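Local structure of alpha-tubulin N-acetyltransferase (Danio rerio, 4H6U) at residues A28-H33 / H131-E136; D37-V42 / R88-G93; L137-L142 / K167-R172. The protein transfers acetyl groups from acetyl coenzyme A to alpha-tubulin, as a member of the GNAT acetyltransferase clan. The protein carries 1 engineered substitution. All coordinates share one frame; numbering follows the deposited sequence.

In the fold
The three contacts lie within one GNAT-type acetyltransferase fold. Interactions 1 and 2 are neighbours, their centres about 12 Å apart, with 37-42/88-93 nested in the chain between the two segments of 28-33/131-136; the salt bridge of R30 with D37 ties them together. Interaction 3 follows later in the sequence, its centre about 16 Å from that of interaction 1 and about 23 Å from that of interaction 2. Helix 133-145 is shared: its N-terminal end serves interaction 1, the following turns interaction 3, and both contacts touch acetyl coenzyme A. Interaction 2 sits on strand 90-99 of the central sheet, near the second subunit, so this side of the fold probably brings the cofactor site and the subunit interface close together.

Interaction 1 of 3, residues A28-H33 / H131-E136; sequences AGRKAH and HGYGSE. With ACO (acetyl coenzyme *a), chain C.
R30, on helix 25-32, reaches across to the carbonyl of H131 and is the residue of its segment that makes the contact. The side chain runs extended from CG to NE, which carries the guanidinium far enough to meet the backbone oxygen end-on with two nitrogens. NH1 lies 2.9 Å from H131 O, in the carbonyl plane and on a lone pair; NH2 lies 3.0 Å from H131 O, tilted 24° from that plane. The oxygen stays almost exactly in the guanidinium plane, so both bonds are made at the group's edge, though neither is straight (N-H...O 149° for NH1 and 142° for NH2). NH1 also packs against H131 CB and forms a salt bridge with D37, while ND1 of H131 turns to the carbonyl of Q129.

The gripped carbonyl precedes G132, the N-cap of helix 133-145. Here the backbone wraps the pyrophosphate of acetyl coenzyme A, as in the GNAT pyrophosphate-binding loop: G132 N donates to O2A (3.0 Å), G134 N to O4A and S135 N to O1A (2.9 Å). With H131 O fixed by two donors, the arginine is a second-shell residue that probably helps orient the G132 amide, in the same peptide group, toward the phosphate oxygen.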
loop_
_atom_site.group_PDB
_atom_site.type_symbol
_atom_site.label_atom_id
_atom_site.label_comp_id
_atom_site.label_asym_id
_atom_site.label_seq_id
_atom_site.Cartn_x
_atom_site.Cartn_y
_atom_site.Cartn_z
ATOM N N ALA A 28 -17.105 7.481 -18.689
ATOM C CA ALA A 28 -16.898 7.731 -20.124
ATOM C C ALA A 28 -18.228 7.815 -20.899
ATOM O O ALA A 28 -18.449 8.749 -21.688
ATOM C CB ALA A 28 -15.979 6.668 -20.743
ATOM N N GLY A 29 -19.111 6.847 -20.669
ATOM C CA GLY A 29 -20.430 6.852 -21.277
ATOM C C GLY A 29 -21.192 8.143 -21.021
ATOM O O GLY A 29 -21.744 8.751 -21.942
ATOM N N ARG A 30 -21.233 8.555 -19.759
ATOM C CA ARG A 30 -21.963 9.757 -19.368
ATOM C C ARG A 30 -21.412 11.035 -19.999
ATOM O O ARG A 30 -22.196 11.857 -20.487
ATOM C CB ARG A 30 -21.999 9.895 -17.847
ATOM C CG ARG A 30 -22.870 8.845 -17.199
ATOM C CD ARG A 30 -22.791 8.856 -15.660
ATOM N NE ARG A 30 -23.466 7.678 -15.107
ATOM C CZ ARG A 30 -23.271 7.146 -13.886
ATOM N NH1 ARG A 30 -22.405 7.689 -13.026
ATOM N NH2 ARG A 30 -23.970 6.060 -13.530
ATOM N N LYS A 31 -20.086 11.204 -19.982
ATOM C CA LYS A 31 -19.439 12.369 -20.609
ATOM C C LYS A 31 -19.741 12.345 -22.086
ATOM O O LYS A 31 -20.108 13.355 -22.655
ATOM C CB LYS A 31 -17.912 12.363 -20.390
ATOM N N ALA A 32 -19.624 11.158 -22.682
ATOM C CA ALA A 32 -19.824 10.952 -24.116
ATOM C C ALA A 32 -21.236 11.335 -24.548
ATOM O O ALA A 32 -21.406 11.917 -25.615
ATOM C CB ALA A 32 -19.530 9.491 -24.498
ATOM N N HIS A 33 -22.246 11.021 -23.734
ATOM C CA HIS A 33 -23.646 11.307 -24.107
ATOM C C HIS A 33 -24.111 12.678 -23.618
ATOM O O HIS A 33 -25.297 12.992 -23.681
ATOM C CB HIS A 33 -24.603 10.211 -23.619
ATOM C CG HIS A 33 -24.481 8.921 -24.378
ATOM N ND1 HIS A 33 -25.368 8.552 -25.369
ATOM C CD2 HIS A 33 -23.582 7.913 -24.283
ATOM C CE1 HIS A 33 -25.014 7.374 -25.856
ATOM N NE2 HIS A 33 -23.935 6.964 -25.214
ATOM N N HIS A 131 -23.176 7.161 -7.381
ATOM C CA HIS A 131 -23.266 7.325 -8.827
ATOM C C HIS A 131 -22.894 6.009 -9.545
ATOM O O HIS A 131 -22.816 5.956 -10.755
ATOM C CB HIS A 131 -22.350 8.435 -9.297
ATOM C CG HIS A 131 -22.829 9.808 -8.946
ATOM N ND1 HIS A 131 -22.984 10.235 -7.642
ATOM C CD2 HIS A 131 -23.199 10.849 -9.729
ATOM C CE1 HIS A 131 -23.407 11.488 -7.640
ATOM N NE2 HIS A 131 -23.559 11.879 -8.892
ATOM N N GLY A 132 -22.586 4.971 -8.781
ATOM C CA GLY A 132 -22.309 3.660 -9.318
ATOM C C GLY A 132 -20.823 3.338 -9.378
ATOM O O GLY A 132 -20.449 2.240 -9.791
ATOM N N TYR A 133 -19.987 4.284 -8.944
ATOM C CA TYR A 133 -18.527 4.160 -9.026
ATOM C C TYR A 133 -17.995 3.059 -8.102
ATOM O O TYR A 133 -17.197 2.226 -8.527
ATOM C CB TYR A 133 -17.858 5.520 -8.719
ATOM C CG TYR A 133 -17.981 6.512 -9.845
ATOM C CD1 TYR A 133 -17.548 6.191 -11.113
ATOM C CD2 TYR A 133 -18.569 7.743 -9.658
ATOM C CE1 TYR A 133 -17.667 7.084 -12.146
ATOM C CE2 TYR A 133 -18.707 8.637 -10.700
ATOM C CZ TYR A 133 -18.257 8.295 -11.941
ATOM O OH TYR A 133 -18.362 9.157 -12.998
ATOM N N GLY A 134 -18.481 3.010 -6.868
ATOM C CA GLY A 134 -18.074 1.954 -5.930
ATOM C C GLY A 134 -18.361 0.569 -6.530
ATOM O O GLY A 134 -17.491 -0.314 -6.581
ATOM N N SER A 135 -19.596 0.387 -7.001
ATOM C CA SER A 135 -19.999 -0.834 -7.711
ATOM C C SER A 135 -19.057 -1.177 -8.866
ATOM O O SER A 135 -18.711 -2.342 -9.046
ATOM C CB SER A 135 -21.423 -0.678 -8.269
ATOM O OG SER A 135 -22.369 -0.460 -7.250
ATOM N N GLU A 136 -18.667 -0.180 -9.672
ATOM C CA GLU A 136 -17.769 -0.463 -10.787
ATOM C C GLU A 136 -16.420 -0.990 -10.261
ATOM O O GLU A 136 -15.922 -1.974 -10.768
ATOM C CB GLU A 136 -17.580 0.765 -11.701
ATOM C CG GLU A 136 -16.913 0.397 -13.005
ATOM C CD GLU A 136 -16.789 1.539 -14.006
ATOM O OE1 GLU A 136 -16.960 2.721 -13.636
ATOM O OE2 GLU A 136 -16.433 1.246 -15.166
HETATM N N1A ACO C . -25.565 6.324 3.005
HETATM C C2A ACO C . -25.911 4.992 2.904
HETATM N N3A ACO C . -25.518 4.136 1.985
HETATM C C4A ACO C . -24.696 4.672 0.985
HETATM C C5A ACO C . -24.290 6.021 0.946
HETATM C C6A ACO C . -24.768 6.843 2.026
HETATM N N6A ACO C . -24.476 8.161 2.165
HETATM N N7A ACO C . -23.465 6.209 -0.202
HETATM C C8A ACO C . -23.414 4.984 -0.843
HETATM N N9A ACO C . -24.177 4.043 -0.122
HETATM C C1B ACO C . -24.453 2.644 -0.346
HETATM C C2B ACO C . -25.941 2.336 -0.424
HETATM O O2B ACO C . -26.202 0.972 -0.242
HETATM C C3B ACO C . -26.144 2.683 -1.961
HETATM O O3B ACO C . -27.207 2.139 -2.482
HETATM P P3B ACO C . -28.675 3.245 -2.500
HETATM O O7A ACO C . -29.568 2.272 -3.207
HETATM O O8A ACO C . -28.866 3.399 -1.011
HETATM O O9A ACO C . -28.185 4.445 -3.246
HETATM C C4B ACO C . -24.894 2.114 -2.570
HETATM O O4B ACO C . -23.851 2.238 -1.553
HETATM C C5B ACO C . -24.573 2.880 -3.854
HETATM O O5B ACO C . -23.866 2.142 -4.777
HETATM P P1A ACO C . -22.551 2.871 -5.494
HETATM O O1A ACO C . -22.039 1.833 -6.427
HETATM O O2A ACO C . -22.903 4.280 -5.927
HETATM O O3A ACO C . -21.448 2.982 -4.253
HETATM P P2A ACO C . -20.531 4.236 -4.049
HETATM O O4A ACO C . -19.674 4.569 -5.222
HETATM O O5A ACO C . -21.109 5.326 -3.216
HETATM O O6A ACO C . -19.216 3.515 -2.997
HETATM C CBP ACO C . -18.583 3.352 -0.726
HETATM C CCP ACO C . -19.542 2.885 -1.816
HETATM C CDP ACO C . -18.900 2.715 0.636
HETATM C CEP ACO C . -17.110 3.050 -1.143
HETATM C CAP ACO C . -18.753 4.903 -0.662
HETATM O OAP ACO C . -20.047 5.337 -0.300
HETATM C C9P ACO C . -17.606 5.605 0.124
HETATM O O9P ACO C . -16.531 5.717 -0.417
HETATM N N8P ACO C . -17.544 6.098 1.385
HETATM C C7P ACO C . -18.477 6.186 2.401
HETATM C C6P ACO C . -17.769 6.410 3.827
HETATM C C5P ACO C . -16.427 5.632 4.123
HETATM O O5P ACO C . -15.544 6.116 4.852
HETATM N N4P ACO C . -16.232 4.334 3.543
HETATM C C3P ACO C . -15.021 3.427 3.742
HETATM C C2P ACO C . -15.225 1.852 3.737
HETATM S S1P ACO C . -14.661 0.741 5.244
HETATM C C ACO C . -13.203 -0.142 4.674
HETATM O O ACO C . -12.614 0.335 3.778
HETATM C CH3 ACO C . -13.235 -1.651 4.760
#

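Interaction 2 of 3, residues D37-V42 / R88-G93; sequences DPLPQV and RGVIVG
L39 and V42 meet V90 in a small apolar contact, each facing a different branch of the valine. V90 lies on strand 90-99, a strand of the mixed central sheet of this GNAT-type fold, and the irregular segment 37-42 leads from helix 25-32 to strand 42-45. No hydrogen bond joins the segments; the closest approaches are all between methyl groups.

The tighter approach is that of L39: its CD1 comes to 3.6 Å from V90 CG2, while the other methyl, CD2, lies 4.2 Å from both CB and CG2 of V90. L39 and V90 run antiparallel alongside each other, the leucine fork lying along one branch of the valine. V42 takes the other branch, CG1. The division follows from the valine's torsion: with chi1 at -177°, CG1 stands anti to the backbone N and CG2 anti to the carbonyl carbon, giving each partner a methyl of its own.

One shell further out, the backbone of V90 is hydrogen-bonded to D81 on the adjacent strand 75-81, which ties the strand of V90 to its neighbour in the sheet, and L39 also packs on D81. The second subunit closes in as well: P8 of that chain packs on V90, D6 of that chain packs on V42, and V42 pairs antiparallel with a strand there, so the sheet continues across the interface. At the start of the segment, the side chain of D37 rests on L128. At its far end V42 meets the valine with a single methyl: CG1, set anti to its own carbonyl carbon by chi1 of -60°, comes to 4.0 Å from V90 CG1.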
loop_
_atom_site.group_PDB
_atom_site.type_symbol
_atom_site.label_atom_id
_atom_site.label_comp_id
_atom_site.label_asym_id
_atom_site.label_seq_id
_atom_site.Cartn_x
_atom_site.Cartn_y
_atom_site.Cartn_z
ATOM N N ASP A 37 -20.395 13.477 -15.151
ATOM C CA ASP A 37 -20.473 13.789 -13.737
ATOM C C ASP A 37 -19.504 14.926 -13.410
ATOM O O ASP A 37 -18.405 15.005 -13.952
ATOM C CB ASP A 37 -20.237 12.540 -12.873
ATOM C CG ASP A 37 -21.351 11.491 -13.046
ATOM O OD1 ASP A 37 -22.526 11.880 -13.173
ATOM O OD2 ASP A 37 -21.057 10.280 -13.082
ATOM N N PRO A 38 -19.942 15.838 -12.543
ATOM C CA PRO A 38 -19.179 16.986 -12.037
ATOM C C PRO A 38 -17.990 16.576 -11.161
ATOM O O PRO A 38 -18.105 15.722 -10.276
ATOM C CB PRO A 38 -20.223 17.747 -11.213
ATOM C CG PRO A 38 -21.198 16.713 -10.791
ATOM C CD PRO A 38 -21.280 15.755 -11.929
ATOM N N LEU A 39 -16.822 17.064 -11.563
ATOM C CA LEU A 39 -15.560 16.893 -10.847
ATOM C C LEU A 39 -15.365 17.934 -9.729
ATOM O O LEU A 39 -15.673 19.111 -9.886
ATOM C CB LEU A 39 -14.403 16.949 -11.839
ATOM C CG LEU A 39 -14.455 15.769 -12.813
ATOM C CD1 LEU A 39 -13.303 15.834 -13.822
ATOM C CD2 LEU A 39 -14.444 14.436 -12.049
ATOM N N PRO A 40 -14.956 17.477 -8.548
ATOM C CA PRO A 40 -14.674 18.465 -7.501
ATOM C C PRO A 40 -13.317 19.099 -7.745
ATOM O O PRO A 40 -12.661 18.756 -8.732
ATOM C CB PRO A 40 -14.619 17.618 -6.234
ATOM C CG PRO A 40 -14.072 16.281 -6.746
ATOM C CD PRO A 40 -14.669 16.095 -8.116
ATOM N N GLN A 41 -12.897 19.994 -6.854
ATOM C CA GLN A 41 -11.594 20.613 -6.971
ATOM C C GLN A 41 -10.577 19.548 -6.628
ATOM O O GLN A 41 -10.786 18.735 -5.716
ATOM C CB GLN A 41 -11.467 21.822 -6.050
ATOM N N VAL A 42 -9.485 19.562 -7.380
ATOM C CA VAL A 42 -8.466 18.525 -7.329
ATOM C C VAL A 42 -7.077 19.108 -7.136
ATOM O O VAL A 42 -6.862 20.306 -7.271
ATOM C CB VAL A 42 -8.454 17.671 -8.609
ATOM C CG1 VAL A 42 -9.792 17.000 -8.793
ATOM C CG2 VAL A 42 -8.114 18.520 -9.816
ATOM N N ARG A 88 -5.020 14.521 -18.216
ATOM C CA ARG A 88 -5.098 13.962 -16.852
ATOM C C ARG A 88 -6.512 13.668 -16.392
ATOM O O ARG A 88 -7.343 14.572 -16.296
ATOM C CB ARG A 88 -4.488 14.943 -15.855
ATOM C CG ARG A 88 -3.040 14.734 -15.537
ATOM C CD ARG A 88 -2.477 16.006 -14.916
ATOM N NE ARG A 88 -1.033 16.101 -15.090
ATOM C CZ ARG A 88 -0.137 15.795 -14.154
ATOM N NH1 ARG A 88 -0.531 15.379 -12.951
ATOM N NH2 ARG A 88 1.164 15.915 -14.424
ATOM N N GLY A 89 -6.787 12.422 -16.056
ATOM C CA GLY A 89 -8.091 12.126 -15.511
ATOM C C GLY A 89 -8.123 12.378 -14.025
ATOM O O GLY A 89 -7.190 12.945 -13.458
ATOM N N VAL A 90 -9.163 11.868 -13.383
ATOM C CA VAL A 90 -9.359 12.108 -11.969
ATOM C C VAL A 90 -9.684 10.777 -11.359
ATOM O O VAL A 90 -10.623 10.097 -11.781
ATOM C CB VAL A 90 -10.519 13.083 -11.728
ATOM C CG1 VAL A 90 -10.684 13.403 -10.264
ATOM C CG2 VAL A 90 -10.303 14.342 -12.559
ATOM N N ILE A 91 -8.958 10.470 -10.293
ATOM C CA ILE A 91 -9.204 9.292 -9.497
ATOM C C ILE A 91 -10.393 9.595 -8.618
ATOM O O ILE A 91 -10.342 10.539 -7.814
ATOM C CB ILE A 91 -7.970 8.936 -8.617
ATOM C CG1 ILE A 91 -6.698 8.744 -9.482
ATOM C CG2 ILE A 91 -8.267 7.694 -7.777
ATOM C CD1 ILE A 91 -6.964 8.024 -10.777
ATOM N N VAL A 92 -11.476 8.849 -8.826
ATOM C CA VAL A 92 -12.734 9.101 -8.123
ATOM C C VAL A 92 -12.979 8.093 -6.993
ATOM O O VAL A 92 -13.868 8.288 -6.173
ATOM C CB VAL A 92 -13.903 9.088 -9.074
ATOM C CG1 VAL A 92 -13.730 10.209 -10.069
ATOM C CG2 VAL A 92 -14.017 7.742 -9.757
ATOM N N GLY A 93 -12.209 7.002 -6.977
ATOM C CA GLY A 93 -12.296 6.036 -5.913
ATOM C C GLY A 93 -11.099 5.089 -5.823
ATOM O O GLY A 93 -10.307 4.991 -6.746
#

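Interaction 3 of 3, residues L137-L142 / K167-R172; sequences LFDFML and KRYDLR. With ACO (acetyl coenzyme *a), chain C.
The Y169 ring has the edge of F138 over one face and the carboxylate of D139 at its rim. CD2 of F138 stands 3.4 Å from CZ of Y169, offset from the ring centre; the planes are 72° apart and the centroids 4.9 Å, a T-shaped (edge-to-face) pair. One face of the F138 ring carries CG of its helix neighbour L142, whose CD1 touches Y169 CE1 obliquely at 4.0 Å. The tyrosine hydroxyl donates to D139 OD1 at 2.8 Å, and the bond meets that oxygen from well above the carboxylate plane. D139 is brought within range by chi1 of -74°, which sets CG anti to the carbonyl carbon.

In this GNAT-type fold the contact joins helix 133-145 to the region at the end of helix 159-168. F164 of the latter helix meets both rings. Replacing Y169 by an alanine is likely to deprive D139 OD1 of this donor and to leave the F138 edge without the ring face it packs on.

Just before the tyrosine, the segment turns to acetyl coenzyme A: K167 NZ donates to phosphate oxygen O8A at 2.9 Å, and the R168 guanidinium lays one face over O5B, 3.5 Å from NH1.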
loop_
_atom_site.group_PDB
_atom_site.type_symbol
_atom_site.label_atom_id
_atom_site.label_comp_id
_atom_site.label_asym_id
_atom_site.label_seq_id
_atom_site.Cartn_x
_atom_site.Cartn_y
_atom_site.Cartn_z
ATOM N N LEU A 137 -15.835 -0.367 -9.243
ATOM C CA LEU A 137 -14.567 -0.855 -8.690
ATOM C C LEU A 137 -14.658 -2.240 -8.087
ATOM O O LEU A 137 -13.779 -3.087 -8.301
ATOM C CB LEU A 137 -14.059 0.065 -7.590
ATOM C CG LEU A 137 -12.876 0.923 -7.974
ATOM C CD1 LEU A 137 -12.338 1.630 -6.750
ATOM C CD2 LEU A 137 -11.764 0.093 -8.639
ATOM N N PHE A 138 -15.675 -2.426 -7.247
ATOM C CA PHE A 138 -15.851 -3.674 -6.538
ATOM C C PHE A 138 -16.056 -4.789 -7.585
ATOM O O PHE A 138 -15.366 -5.802 -7.570
ATOM C CB PHE A 138 -17.031 -3.548 -5.565
ATOM C CG PHE A 138 -17.076 -4.596 -4.489
ATOM C CD1 PHE A 138 -16.123 -4.650 -3.488
ATOM C CD2 PHE A 138 -18.111 -5.523 -4.471
ATOM C CE1 PHE A 138 -16.176 -5.644 -2.475
ATOM C CE2 PHE A 138 -18.197 -6.509 -3.466
ATOM C CZ PHE A 138 -17.210 -6.561 -2.466
ATOM N N ASP A 139 -16.936 -4.573 -8.538
ATOM C CA ASP A 139 -17.143 -5.558 -9.601
ATOM C C ASP A 139 -15.849 -5.881 -10.365
ATOM O O ASP A 139 -15.545 -7.040 -10.612
ATOM C CB ASP A 139 -18.214 -5.091 -10.595
ATOM C CG ASP A 139 -19.632 -5.196 -10.035
ATOM O OD1 ASP A 139 -19.820 -5.778 -8.938
ATOM O OD2 ASP A 139 -20.577 -4.716 -10.716
ATOM N N PHE A 140 -15.046 -4.870 -10.676
ATOM C CA PHE A 140 -13.797 -5.133 -11.362
ATOM C C PHE A 140 -12.872 -6.040 -10.521
ATOM O O PHE A 140 -12.288 -7.004 -11.039
ATOM C CB PHE A 140 -13.099 -3.827 -11.721
ATOM C CG PHE A 140 -11.852 -4.029 -12.543
ATOM C CD1 PHE A 140 -11.904 -3.980 -13.915
ATOM C CD2 PHE A 140 -10.643 -4.348 -11.928
ATOM C CE1 PHE A 140 -10.759 -4.192 -14.698
ATOM C CE2 PHE A 140 -9.489 -4.578 -12.676
ATOM C CZ PHE A 140 -9.542 -4.510 -14.074
ATOM N N MET A 141 -12.780 -5.765 -9.228
ATOM C CA MET A 141 -11.927 -6.563 -8.331
ATOM C C MET A 141 -12.446 -8.016 -8.257
ATOM O O MET A 141 -11.687 -8.966 -8.404
ATOM C CB MET A 141 -11.871 -5.912 -6.940
ATOM C CG MET A 141 -11.037 -6.666 -5.886
ATOM S SD MET A 141 -11.991 -7.933 -5.003
ATOM C CE MET A 141 -13.211 -6.956 -4.177
ATOM N N LEU A 142 -13.749 -8.190 -8.051
ATOM C CA LEU A 142 -14.327 -9.528 -7.986
ATOM C C LEU A 142 -14.036 -10.355 -9.260
ATOM O O LEU A 142 -13.638 -11.521 -9.168
ATOM C CB LEU A 142 -15.842 -9.443 -7.752
ATOM C CG LEU A 142 -16.295 -8.731 -6.462
ATOM C CD1 LEU A 142 -17.805 -8.502 -6.462
ATOM C CD2 LEU A 142 -15.860 -9.459 -5.197
ATOM N N LYS A 167 -27.255 -3.927 0.382
ATOM C CA LYS A 167 -28.203 -3.494 -0.663
ATOM C C LYS A 167 -27.812 -3.944 -2.079
ATOM O O LYS A 167 -28.668 -4.322 -2.851
ATOM C CB LYS A 167 -28.355 -1.980 -0.609
ATOM C CG LYS A 167 -29.022 -1.545 0.654
ATOM C CD LYS A 167 -29.020 -0.047 0.882
ATOM C CE LYS A 167 -30.269 0.598 0.369
ATOM N NZ LYS A 167 -30.411 1.958 0.944
ATOM N N ARG A 168 -26.518 -3.946 -2.406
ATOM C CA ARG A 168 -26.103 -4.243 -3.779
ATOM C C ARG A 168 -25.620 -5.689 -4.000
ATOM O O ARG A 168 -25.686 -6.192 -5.130
ATOM C CB ARG A 168 -25.046 -3.235 -4.224
ATOM C CG ARG A 168 -25.566 -1.788 -4.258
ATOM C CD ARG A 168 -26.397 -1.515 -5.548
ATOM N NE ARG A 168 -27.047 -0.207 -5.478
ATOM C CZ ARG A 168 -26.803 0.826 -6.280
ATOM N NH1 ARG A 168 -25.917 0.730 -7.266
ATOM N NH2 ARG A 168 -27.462 1.973 -6.084
ATOM N N TYR A 169 -25.167 -6.359 -2.931
ATOM C CA TYR A 169 -24.632 -7.731 -3.038
ATOM C C TYR A 169 -25.390 -8.761 -2.176
ATOM O O TYR A 169 -24.974 -9.908 -2.075
ATOM C CB TYR A 169 -23.102 -7.742 -2.776
ATOM C CG TYR A 169 -22.394 -6.873 -3.811
ATOM C CD1 TYR A 169 -21.891 -7.414 -4.980
ATOM C CD2 TYR A 169 -22.323 -5.507 -3.652
ATOM C CE1 TYR A 169 -21.302 -6.620 -5.938
ATOM C CE2 TYR A 169 -21.738 -4.708 -4.595
ATOM C CZ TYR A 169 -21.234 -5.260 -5.739
ATOM O OH TYR A 169 -20.657 -4.429 -6.676
ATOM N N ASP A 170 -26.499 -8.343 -1.557
ATOM C CA ASP A 170 -27.316 -9.224 -0.719
ATOM C C ASP A 170 -26.555 -9.924 0.420
ATOM O O ASP A 170 -26.884 -11.046 0.816
ATOM C CB ASP A 170 -28.005 -10.251 -1.593
ATOM C CG ASP A 170 -28.980 -9.609 -2.519
ATOM O OD1 ASP A 170 -29.335 -8.447 -2.222
ATOM O OD2 ASP A 170 -29.371 -10.234 -3.535
ATOM N N LEU A 171 -25.542 -9.253 0.931
ATOM C CA LEU A 171 -24.782 -9.776 2.064
ATOM C C LEU A 171 -25.424 -9.257 3.353
ATOM O O LEU A 171 -25.119 -8.172 3.805
ATOM C CB LEU A 171 -23.308 -9.367 1.970
ATOM C CG LEU A 171 -22.504 -9.967 0.825
ATOM C CD1 LEU A 171 -21.027 -9.766 1.076
ATOM C CD2 LEU A 171 -22.801 -11.435 0.681
ATOM N N ARG A 172 -26.265 -10.085 3.960
ATOM C CA ARG A 172 -27.118 -9.683 5.074
ATOM C C ARG A 172 -26.788 -10.381 6.396
ATOM O O ARG A 172 -26.910 -9.785 7.460
ATOM C CB ARG A 172 -28.575 -9.968 4.724
ATOM C CG ARG A 172 -29.091 -8.939 3.739
ATOM C CD ARG A 172 -30.477 -9.234 3.187
ATOM N NE ARG A 172 -30.784 -8.226 2.176
ATOM C CZ ARG A 172 -30.705 -8.407 0.861
ATOM N NH1 ARG A 172 -30.378 -9.594 0.350
ATOM N NH2 ARG A 172 -30.990 -7.391 0.055
HETATM N N1A ACO C . -25.565 6.324 3.005
HETATM C C2A ACO C . -25.911 4.992 2.904
HETATM N N3A ACO C . -25.518 4.136 1.985
HETATM C C4A ACO C . -24.696 4.672 0.985
HETATM C C5A ACO C . -24.290 6.021 0.946
HETATM C C6A ACO C . -24.768 6.843 2.026
HETATM N N6A ACO C . -24.476 8.161 2.165
HETATM N N7A ACO C . -23.465 6.209 -0.202
HETATM C C8A ACO C . -23.414 4.984 -0.843
HETATM N N9A ACO C . -24.177 4.043 -0.122
HETATM C C1B ACO C . -24.453 2.644 -0.346
HETATM C C2B ACO C . -25.941 2.336 -0.424
HETATM O O2B ACO C . -26.202 0.972 -0.242
HETATM C C3B ACO C . -26.144 2.683 -1.961
HETATM O O3B ACO C . -27.207 2.139 -2.482
HETATM P P3B ACO C . -28.675 3.245 -2.500
HETATM O O7A ACO C . -29.568 2.272 -3.207
HETATM O O8A ACO C . -28.866 3.399 -1.011
HETATM O O9A ACO C . -28.185 4.445 -3.246
HETATM C C4B ACO C . -24.894 2.114 -2.570
HETATM O O4B ACO C . -23.851 2.238 -1.553
HETATM C C5B ACO C . -24.573 2.880 -3.854
HETATM O O5B ACO C . -23.866 2.142 -4.777
HETATM P P1A ACO C . -22.551 2.871 -5.494
HETATM O O1A ACO C . -22.039 1.833 -6.427
HETATM O O2A ACO C . -22.903 4.280 -5.927
HETATM O O3A ACO C . -21.448 2.982 -4.253
HETATM P P2A ACO C . -20.531 4.236 -4.049
HETATM O O4A ACO C . -19.674 4.569 -5.222
HETATM O O5A ACO C . -21.109 5.326 -3.216
HETATM O O6A ACO C . -19.216 3.515 -2.997
HETATM C CBP ACO C . -18.583 3.352 -0.726
HETATM C CCP ACO C . -19.542 2.885 -1.816
HETATM C CDP ACO C . -18.900 2.715 0.636
HETATM C CEP ACO C . -17.110 3.050 -1.143
HETATM C CAP ACO C . -18.753 4.903 -0.662
HETATM O OAP ACO C . -20.047 5.337 -0.300
HETATM C C9P ACO C . -17.606 5.605 0.124
HETATM O O9P ACO C . -16.531 5.717 -0.417
HETATM N N8P ACO C . -17.544 6.098 1.385
HETATM C C7P ACO C . -18.477 6.186 2.401
HETATM C C6P ACO C . -17.769 6.410 3.827
HETATM C C5P ACO C . -16.427 5.632 4.123
HETATM O O5P ACO C . -15.544 6.116 4.852
HETATM N N4P ACO C . -16.232 4.334 3.543
HETATM C C3P ACO C . -15.021 3.427 3.742
HETATM C C2P ACO C . -15.225 1.852 3.737
HETATM S S1P ACO C . -14.661 0.741 5.244
HETATM C C ACO C . -13.203 -0.142 4.674
HETATM O O ACO C . -12.614 0.335 3.778
HETATM C CH3 ACO C . -13.235 -1.651 4.760
#